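Local coordinates for cellulosomal scaffoldin (Bacteroides cellulosolvens, PDB 2Y3N), which probably organises a cellulosome, this chain being a type II cohesin domain that binds the dockerin of a family-48 glycoside hydrolase and so holds the enzyme on the scaffold, at residues F74-M79 with R93-L98. Numbering follows the deposited sequence.
Sequences FNATDM and RLYMNL
Strands 76-80 and 88-95 of an antiparallel beta hairpin in the cohesin domain pair here toward its open end, beside the chain of the family-48 glycoside hydrolase. Thr77 and Leu94 form the hydrogen-bonded pair, Thr77 N reaching Leu94 O at 2.8 Å and Leu94 N returning to Thr77 O; Ala76-Tyr95 and Asp78-Arg93 are the flanking non-hydrogen-bonded pairs. On the face shared by Ala76, Asp78, Arg93 and Tyr95, the extended Arg93 chain, with CG anti to the backbone N (chi1 -176°), sets one guanidinium face on Ala76 CB, which sits toward the rim at NH2. Arg93 NH1 lies 2.7 Å from Asp78 OD1 in a salt bridge; OD1 is near the guanidinium plane, while NH1 meets it from above the carboxylate plane. Tyr66 OH hydrogen-bonds Asp78 OD2, its ring makes a cation-pi contact with Arg93, and Arg93 NE donates to Leu70 O. A leucine in place of Arg93 would probably leave the Asp78 carboxylate without its countercharge and Leu70 O without this donor. Just before strand 76-80, Phe74 turns its ring edge onto the face of Tyr95, CD2 over the centre and the planes at 89°; Tyr95 OH is hydrogen-bonded to Glu108 OE2 and Gly72 N. Asn97 N donates to Phe74 O at 2.9 Å, while its side chain caps Ala100 N of helix 98-104. Asn75 OD1 hydrogen-bonds Ser50 OG of the hydrolase chain, and Asn75 O is gripped from opposite faces of its plane by Met96 N at 2.9 Å and Thr77 OG1 at 2.8 Å.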
# COMPACT_ATOMS: atom_id res chain seq x y z
N PHE C 74 -15.37 -1.11 8.86
CA PHE C 74 -15.27 0.30 9.18
C PHE C 74 -15.07 1.07 7.86
O PHE C 74 -14.21 1.95 7.76
CB PHE C 74 -14.14 0.56 10.22
CG PHE C 74 -14.26 -0.28 11.47
CD1 PHE C 74 -15.39 -0.17 12.31
CD2 PHE C 74 -13.30 -1.21 11.79
CE1 PHE C 74 -15.47 -0.95 13.44
CE2 PHE C 74 -13.41 -2.00 12.93
CZ PHE C 74 -14.50 -1.90 13.71
N ASN C 75 -15.90 0.76 6.89
CA ASN C 75 -15.76 1.23 5.48
C ASN C 75 -14.31 1.05 4.97
O ASN C 75 -13.59 2.06 4.63
CB ASN C 75 -16.23 2.67 5.30
CG ASN C 75 -17.71 2.85 5.53
OD1 ASN C 75 -18.46 3.14 4.58
ND2 ASN C 75 -18.15 2.71 6.77
N ALA C 76 -13.87 -0.19 4.97
CA ALA C 76 -12.45 -0.55 4.60
C ALA C 76 -12.32 -0.36 3.11
O ALA C 76 -13.04 -1.03 2.34
CB ALA C 76 -12.10 -1.94 5.00
N THR C 77 -11.44 0.56 2.68
CA THR C 77 -11.45 0.99 1.27
C THR C 77 -10.04 0.87 0.65
O THR C 77 -9.04 1.16 1.34
CB THR C 77 -11.93 2.43 1.18
OG1 THR C 77 -13.16 2.60 1.95
CG2 THR C 77 -12.18 2.84 -0.29
N ASP C 78 -9.98 0.45 -0.63
CA ASP C 78 -8.68 0.28 -1.34
C ASP C 78 -8.36 1.44 -2.22
O ASP C 78 -9.27 2.15 -2.72
CB ASP C 78 -8.69 -1.01 -2.20
CG ASP C 78 -8.88 -2.24 -1.38
OD1 ASP C 78 -8.40 -2.24 -0.25
OD2 ASP C 78 -9.51 -3.19 -1.88
N MET C 79 -7.06 1.66 -2.45
CA MET C 79 -6.59 2.64 -3.44
C MET C 79 -5.45 1.95 -4.21
O MET C 79 -4.59 1.31 -3.62
CB MET C 79 -6.04 3.90 -2.76
CG MET C 79 -7.14 4.77 -1.99
SD MET C 79 -8.11 5.88 -3.09
CE MET C 79 -9.55 6.01 -2.01
N ARG C 93 -4.71 0.74 1.68
CA ARG C 93 -6.04 0.45 2.22
C ARG C 93 -6.18 1.17 3.55
O ARG C 93 -5.22 1.26 4.33
CB ARG C 93 -6.19 -1.03 2.42
CG ARG C 93 -7.58 -1.55 2.89
CD ARG C 93 -7.56 -3.04 2.84
NE ARG C 93 -8.76 -3.68 3.38
CZ ARG C 93 -9.91 -3.87 2.74
NH1 ARG C 93 -10.11 -3.32 1.57
NH2 ARG C 93 -10.92 -4.53 3.34
N LEU C 94 -7.40 1.57 3.87
CA LEU C 94 -7.65 2.23 5.09
C LEU C 94 -9.06 1.98 5.62
O LEU C 94 -9.95 1.58 4.85
CB LEU C 94 -7.37 3.74 4.99
CG LEU C 94 -8.49 4.61 4.44
CD1 LEU C 94 -8.17 6.10 4.80
CD2 LEU C 94 -8.70 4.39 2.96
N TYR C 95 -9.22 2.08 6.94
CA TYR C 95 -10.63 2.16 7.50
C TYR C 95 -11.06 3.59 7.29
O TYR C 95 -10.42 4.53 7.83
CB TYR C 95 -10.62 1.75 8.95
CG TYR C 95 -10.45 0.30 9.21
CD1 TYR C 95 -11.10 -0.67 8.42
CD2 TYR C 95 -9.71 -0.13 10.33
CE1 TYR C 95 -11.03 -2.01 8.73
CE2 TYR C 95 -9.64 -1.47 10.65
CZ TYR C 95 -10.31 -2.40 9.86
OH TYR C 95 -10.22 -3.69 10.17
N MET C 96 -12.01 3.82 6.39
CA MET C 96 -12.44 5.15 6.14
C MET C 96 -13.29 5.69 7.29
O MET C 96 -13.24 6.90 7.59
CB MET C 96 -13.25 5.24 4.85
CG MET C 96 -13.39 6.59 4.37
SD MET C 96 -12.04 6.84 3.25
CE MET C 96 -12.68 6.02 1.81
N ASN C 97 -14.08 4.83 7.94
CA ASN C 97 -14.89 5.30 9.05
C ASN C 97 -14.05 5.27 10.34
O ASN C 97 -14.19 4.35 11.17
CB ASN C 97 -16.13 4.44 9.22
CG ASN C 97 -17.15 5.07 10.16
OD1 ASN C 97 -16.83 5.94 10.98
ND2 ASN C 97 -18.38 4.58 10.09
N LEU C 98 -13.14 6.24 10.46
CA LEU C 98 -12.22 6.32 11.58
C LEU C 98 -12.91 6.44 12.91
O LEU C 98 -12.58 5.71 13.83
CB LEU C 98 -11.21 7.48 11.39
CG LEU C 98 -10.35 7.29 10.13
CD1 LEU C 98 -9.53 8.54 9.91
CD2 LEU C 98 -9.44 6.05 10.27